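Long-range contact in TetR family transcriptional regulator (Rhodococcus erythropolis, PDB 4ZA6), which probably represses transcription of the quorum-sensing signal degradation gene qsdA, as a DNA-binding regulator of the TetR family: residues I78-E90 and A168-L181. Residues are numbered along the deposited sequence; the frame is centred on the assembly and turned at random.
Sequences ILDVFGRVMRSVE and AEIETALDLIALLL
M86 of helix 74-90 packs against I170, A173 and L174 of helix 170-181 in the all-helical C-terminal domain of this TetR-family regulator, a worked example of antiparallel helix packing by apolar side chains. The short axes approach to 10.3 Å at 155°, and no hydrogen bond crosses. M86 is bent at its last torsion (chi3 -82°), which brings CE within 3.8 Å of L174 CD2 while SD lies 3.7 Å from A173 CB. One turn on, I177 reaches F82 with its CD1, 3.6 Å from both CB and CG of the phenylalanine. L79 sends CD2 over the opposing backbone, 3.4 Å from L174 O, and I78 meets L181 through methyl groups. Charge borders this apolar seam: I170 CG2 lies over one face of the R87 guanidinium, whose NH1 forms a long salt bridge of 3.8 Å to E171 OE1 near the guanidinium plane; E171 has its stronger partner in R185, a salt bridge from OE2. The carboxylate of E90 lies against I170 CD1 and A168 CB, with OE2 3.6 Å from the latter. An alanine here, lacking CG and the carboxylate, is likely to take away the cover of A168 CB and part of that of I170 CD1. Around the pair, helix 115-133 meets I78 and F82, and helix 143-158 meets I177.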
loop_
_atom_site.group_PDB
_atom_site.type_symbol
_atom_site.label_atom_id
_atom_site.label_comp_id
_atom_site.label_asym_id
_atom_site.label_seq_id
_atom_site.Cartn_x
_atom_site.Cartn_y
_atom_site.Cartn_z
ATOM N N ILE A 78 5.993 -3.370 -15.263
ATOM C CA ILE A 78 5.560 -3.832 -13.945
ATOM C C ILE A 78 6.687 -3.613 -12.951
ATOM O O ILE A 78 6.449 -3.101 -11.863
ATOM C CB ILE A 78 5.082 -5.309 -13.987
ATOM C CG1 ILE A 78 3.824 -5.461 -14.889
ATOM C CG2 ILE A 78 4.814 -5.835 -12.570
ATOM C CD1 ILE A 78 3.674 -6.846 -15.558
ATOM N N LEU A 79 7.935 -3.935 -13.361
ATOM C CA LEU A 79 9.099 -3.711 -12.523
ATOM C C LEU A 79 9.280 -2.231 -12.213
ATOM O O LEU A 79 9.541 -1.879 -11.063
ATOM C CB LEU A 79 10.372 -4.326 -13.121
ATOM C CG LEU A 79 10.530 -5.840 -12.935
ATOM C CD1 LEU A 79 11.717 -6.367 -13.779
ATOM C CD2 LEU A 79 10.819 -6.202 -11.492
ATOM N N ASP A 80 9.083 -1.376 -13.202
ATOM C CA ASP A 80 9.195 0.064 -13.002
ATOM C C ASP A 80 8.138 0.606 -12.028
ATOM O O ASP A 80 8.468 1.422 -11.167
ATOM C CB ASP A 80 9.122 0.802 -14.340
ATOM C CG ASP A 80 9.558 2.249 -14.261
ATOM O OD1 ASP A 80 10.319 2.597 -13.327
ATOM O OD2 ASP A 80 9.222 3.003 -15.166
ATOM N N VAL A 81 6.874 0.182 -12.175
ATOM C CA VAL A 81 5.775 0.628 -11.284
ATOM C C VAL A 81 6.132 0.262 -9.832
ATOM O O VAL A 81 6.076 1.130 -8.965
ATOM C CB VAL A 81 4.409 0.010 -11.690
ATOM C CG1 VAL A 81 3.359 0.185 -10.594
ATOM C CG2 VAL A 81 3.912 0.590 -13.016
ATOM N N PHE A 82 6.539 -1.005 -9.587
ATOM C CA PHE A 82 6.880 -1.492 -8.233
ATOM C C PHE A 82 8.054 -0.801 -7.614
ATOM O O PHE A 82 8.012 -0.517 -6.421
ATOM C CB PHE A 82 7.059 -3.022 -8.197
ATOM C CG PHE A 82 5.744 -3.703 -7.927
ATOM C CD1 PHE A 82 5.341 -3.978 -6.623
ATOM C CD2 PHE A 82 4.881 -4.016 -8.968
ATOM C CE1 PHE A 82 4.104 -4.562 -6.366
ATOM C CE2 PHE A 82 3.628 -4.577 -8.707
ATOM C CZ PHE A 82 3.255 -4.851 -7.408
ATOM N N GLY A 83 9.094 -0.550 -8.411
ATOM C CA GLY A 83 10.272 0.172 -7.955
ATOM C C GLY A 83 9.892 1.573 -7.509
ATOM O O GLY A 83 10.283 2.007 -6.423
ATOM N N ARG A 84 9.069 2.272 -8.331
ATOM C CA ARG A 84 8.560 3.621 -8.064
ATOM C C ARG A 84 7.725 3.664 -6.789
ATOM O O ARG A 84 7.944 4.552 -5.946
ATOM C CB ARG A 84 7.730 4.135 -9.243
ATOM C CG ARG A 84 8.565 4.651 -10.398
ATOM C CD ARG A 84 7.701 5.023 -11.585
ATOM N NE ARG A 84 8.534 5.417 -12.719
ATOM C CZ ARG A 84 8.949 6.656 -12.940
ATOM N NH1 ARG A 84 8.609 7.634 -12.109
ATOM N NH2 ARG A 84 9.712 6.926 -13.989
ATOM N N VAL A 85 6.746 2.732 -6.658
ATOM C CA VAL A 85 5.870 2.643 -5.491
ATOM C C VAL A 85 6.743 2.412 -4.228
ATOM O O VAL A 85 6.622 3.153 -3.264
ATOM C CB VAL A 85 4.781 1.538 -5.656
ATOM C CG1 VAL A 85 4.062 1.262 -4.330
ATOM C CG2 VAL A 85 3.767 1.919 -6.721
ATOM N N MET A 86 7.647 1.422 -4.260
ATOM C CA MET A 86 8.485 1.110 -3.093
ATOM C C MET A 86 9.389 2.249 -2.639
ATOM O O MET A 86 9.503 2.495 -1.437
ATOM C CB MET A 86 9.264 -0.182 -3.297
ATOM C CG MET A 86 8.369 -1.384 -3.317
ATOM S SD MET A 86 9.304 -2.919 -3.252
ATOM C CE MET A 86 9.762 -3.116 -4.993
ATOM N N ARG A 87 10.008 2.955 -3.591
ATOM C CA ARG A 87 10.873 4.086 -3.281
ATOM C C ARG A 87 10.080 5.279 -2.787
ATOM O O ARG A 87 10.574 6.008 -1.931
ATOM C CB ARG A 87 11.784 4.429 -4.465
ATOM C CG ARG A 87 12.845 3.365 -4.668
ATOM C CD ARG A 87 13.861 3.719 -5.736
ATOM N NE ARG A 87 13.496 3.103 -7.008
ATOM C CZ ARG A 87 14.060 2.009 -7.513
ATOM N NH1 ARG A 87 15.077 1.428 -6.893
ATOM N NH2 ARG A 87 13.635 1.512 -8.663
ATOM N N SER A 88 8.815 5.441 -3.265
ATOM C CA SER A 88 7.936 6.526 -2.811
ATOM C C SER A 88 7.514 6.271 -1.356
ATOM O O SER A 88 7.524 7.181 -0.535
ATOM C CB SER A 88 6.714 6.647 -3.715
ATOM O OG SER A 88 5.869 7.680 -3.239
ATOM N N VAL A 89 7.198 5.030 -1.039
ATOM C CA VAL A 89 6.830 4.604 0.316
ATOM C C VAL A 89 8.046 4.769 1.260
ATOM O O VAL A 89 7.893 5.319 2.344
ATOM C CB VAL A 89 6.276 3.172 0.327
ATOM C CG1 VAL A 89 6.124 2.638 1.762
ATOM C CG2 VAL A 89 4.950 3.100 -0.416
ATOM N N GLU A 90 9.243 4.339 0.823
ATOM C CA GLU A 90 10.484 4.471 1.602
ATOM C C GLU A 90 10.803 5.956 1.960
ATOM O O GLU A 90 11.262 6.228 3.071
ATOM C CB GLU A 90 11.651 3.802 0.838
ATOM C CG GLU A 90 12.987 3.787 1.565
ATOM C CD GLU A 90 14.183 3.427 0.697
ATOM O OE1 GLU A 90 14.213 3.833 -0.489
ATOM O OE2 GLU A 90 15.103 2.753 1.213
ATOM N N ALA A 168 15.183 -0.952 3.837
ATOM C CA ALA A 168 14.128 -1.422 2.945
ATOM C C ALA A 168 14.858 -2.206 1.867
ATOM O O ALA A 168 15.814 -1.683 1.287
ATOM C CB ALA A 168 13.394 -0.240 2.323
ATOM N N GLU A 169 14.475 -3.471 1.657
ATOM C CA GLU A 169 15.141 -4.336 0.676
ATOM C C GLU A 169 14.447 -4.280 -0.690
ATOM O O GLU A 169 13.863 -5.270 -1.143
ATOM C CB GLU A 169 15.248 -5.764 1.214
ATOM C CG GLU A 169 16.015 -5.828 2.525
ATOM C CD GLU A 169 15.882 -7.120 3.303
ATOM O OE1 GLU A 169 16.600 -7.267 4.314
ATOM O OE2 GLU A 169 14.985 -7.932 2.986
ATOM N N ILE A 170 14.512 -3.108 -1.338
ATOM C CA ILE A 170 13.845 -2.863 -2.627
ATOM C C ILE A 170 14.335 -3.750 -3.773
ATOM O O ILE A 170 13.509 -4.346 -4.463
ATOM C CB ILE A 170 13.725 -1.343 -2.960
ATOM C CG1 ILE A 170 12.966 -0.611 -1.823
ATOM C CG2 ILE A 170 13.046 -1.099 -4.342
ATOM C CD1 ILE A 170 13.026 0.894 -1.841
ATOM N N GLU A 171 15.669 -3.875 -3.944
ATOM C CA GLU A 171 16.249 -4.707 -4.999
ATOM C C GLU A 171 15.895 -6.158 -4.873
ATOM O O GLU A 171 15.635 -6.802 -5.879
ATOM C CB GLU A 171 17.771 -4.512 -5.139
ATOM C CG GLU A 171 18.129 -3.153 -5.728
ATOM C CD GLU A 171 17.554 -2.788 -7.091
ATOM O OE1 GLU A 171 17.333 -1.580 -7.316
ATOM O OE2 GLU A 171 17.321 -3.687 -7.930
ATOM N N THR A 172 15.875 -6.680 -3.644
ATOM C CA THR A 172 15.481 -8.071 -3.393
ATOM C C THR A 172 14.007 -8.245 -3.727
ATOM O O THR A 172 13.650 -9.252 -4.316
ATOM C CB THR A 172 15.825 -8.492 -1.951
ATOM O OG1 THR A 172 17.237 -8.396 -1.769
ATOM C CG2 THR A 172 15.399 -9.902 -1.643
ATOM N N ALA A 173 13.164 -7.263 -3.409
ATOM C CA ALA A 173 11.730 -7.371 -3.727
ATOM C C ALA A 173 11.543 -7.380 -5.252
ATOM O O ALA A 173 10.758 -8.177 -5.759
ATOM C CB ALA A 173 10.944 -6.227 -3.093
ATOM N N LEU A 174 12.327 -6.557 -5.984
ATOM C CA LEU A 174 12.273 -6.522 -7.449
ATOM C C LEU A 174 12.713 -7.840 -8.080
ATOM O O LEU A 174 12.162 -8.254 -9.114
ATOM C CB LEU A 174 13.121 -5.356 -7.966
ATOM C CG LEU A 174 12.495 -3.965 -7.740
ATOM C CD1 LEU A 174 13.452 -2.858 -8.175
ATOM C CD2 LEU A 174 11.172 -3.830 -8.458
ATOM N N ASP A 175 13.737 -8.488 -7.472
ATOM C CA ASP A 175 14.259 -9.776 -7.939
ATOM C C ASP A 175 13.161 -10.830 -7.836
ATOM O O ASP A 175 13.012 -11.651 -8.745
ATOM C CB ASP A 175 15.476 -10.195 -7.104
ATOM C CG ASP A 175 16.748 -9.412 -7.347
ATOM O OD1 ASP A 175 16.926 -8.913 -8.469
ATOM O OD2 ASP A 175 17.602 -9.363 -6.425
ATOM N N LEU A 176 12.369 -10.775 -6.747
ATOM C CA LEU A 176 11.230 -11.683 -6.499
ATOM C C LEU A 176 10.083 -11.452 -7.493
ATOM O O LEU A 176 9.488 -12.422 -7.965
ATOM C CB LEU A 176 10.739 -11.555 -5.058
ATOM C CG LEU A 176 11.630 -12.230 -4.000
ATOM C CD1 LEU A 176 11.287 -11.719 -2.611
ATOM C CD2 LEU A 176 11.488 -13.771 -4.032
ATOM N N ILE A 177 9.802 -10.177 -7.842
ATOM C CA ILE A 177 8.791 -9.824 -8.858
ATOM C C ILE A 177 9.222 -10.395 -10.206
ATOM O O ILE A 177 8.414 -11.055 -10.867
ATOM C CB ILE A 177 8.533 -8.305 -8.932
ATOM C CG1 ILE A 177 7.972 -7.786 -7.616
ATOM C CG2 ILE A 177 7.607 -7.950 -10.110
ATOM C CD1 ILE A 177 8.206 -6.303 -7.424
ATOM N N ALA A 178 10.500 -10.154 -10.600
ATOM C CA ALA A 178 11.087 -10.676 -11.849
ATOM C C ALA A 178 10.913 -12.201 -11.917
ATOM O O ALA A 178 10.353 -12.703 -12.881
ATOM C CB ALA A 178 12.565 -10.337 -11.916
ATOM N N LEU A 179 11.334 -12.920 -10.853
ATOM C CA LEU A 179 11.210 -14.378 -10.730
ATOM C C LEU A 179 9.771 -14.826 -10.848
ATOM O O LEU A 179 9.500 -15.786 -11.551
ATOM C CB LEU A 179 11.806 -14.835 -9.387
ATOM C CG LEU A 179 11.717 -16.310 -9.040
ATOM C CD1 LEU A 179 12.711 -17.157 -9.876
ATOM C CD2 LEU A 179 11.938 -16.511 -7.556
ATOM N N LEU A 180 8.834 -14.116 -10.205
ATOM C CA LEU A 180 7.419 -14.449 -10.314
ATOM C C LEU A 180 6.895 -14.247 -11.753
ATOM O O LEU A 180 6.055 -15.014 -12.206
ATOM C CB LEU A 180 6.587 -13.620 -9.332
ATOM C CG LEU A 180 5.475 -14.412 -8.670
ATOM C CD1 LEU A 180 5.866 -14.847 -7.286
ATOM C CD2 LEU A 180 4.162 -13.638 -8.664
ATOM N N LEU A 181 7.418 -13.246 -12.467
ATOM C CA LEU A 181 7.010 -12.943 -13.843
ATOM C C LEU A 181 7.739 -13.812 -14.894
ATOM O O LEU A 181 7.457 -13.701 -16.088
ATOM C CB LEU A 181 7.256 -11.455 -14.153
ATOM C CG LEU A 181 6.548 -10.393 -13.312
ATOM C CD1 LEU A 181 6.990 -8.996 -13.727
ATOM C CD2 LEU A 181 5.035 -10.535 -13.340
#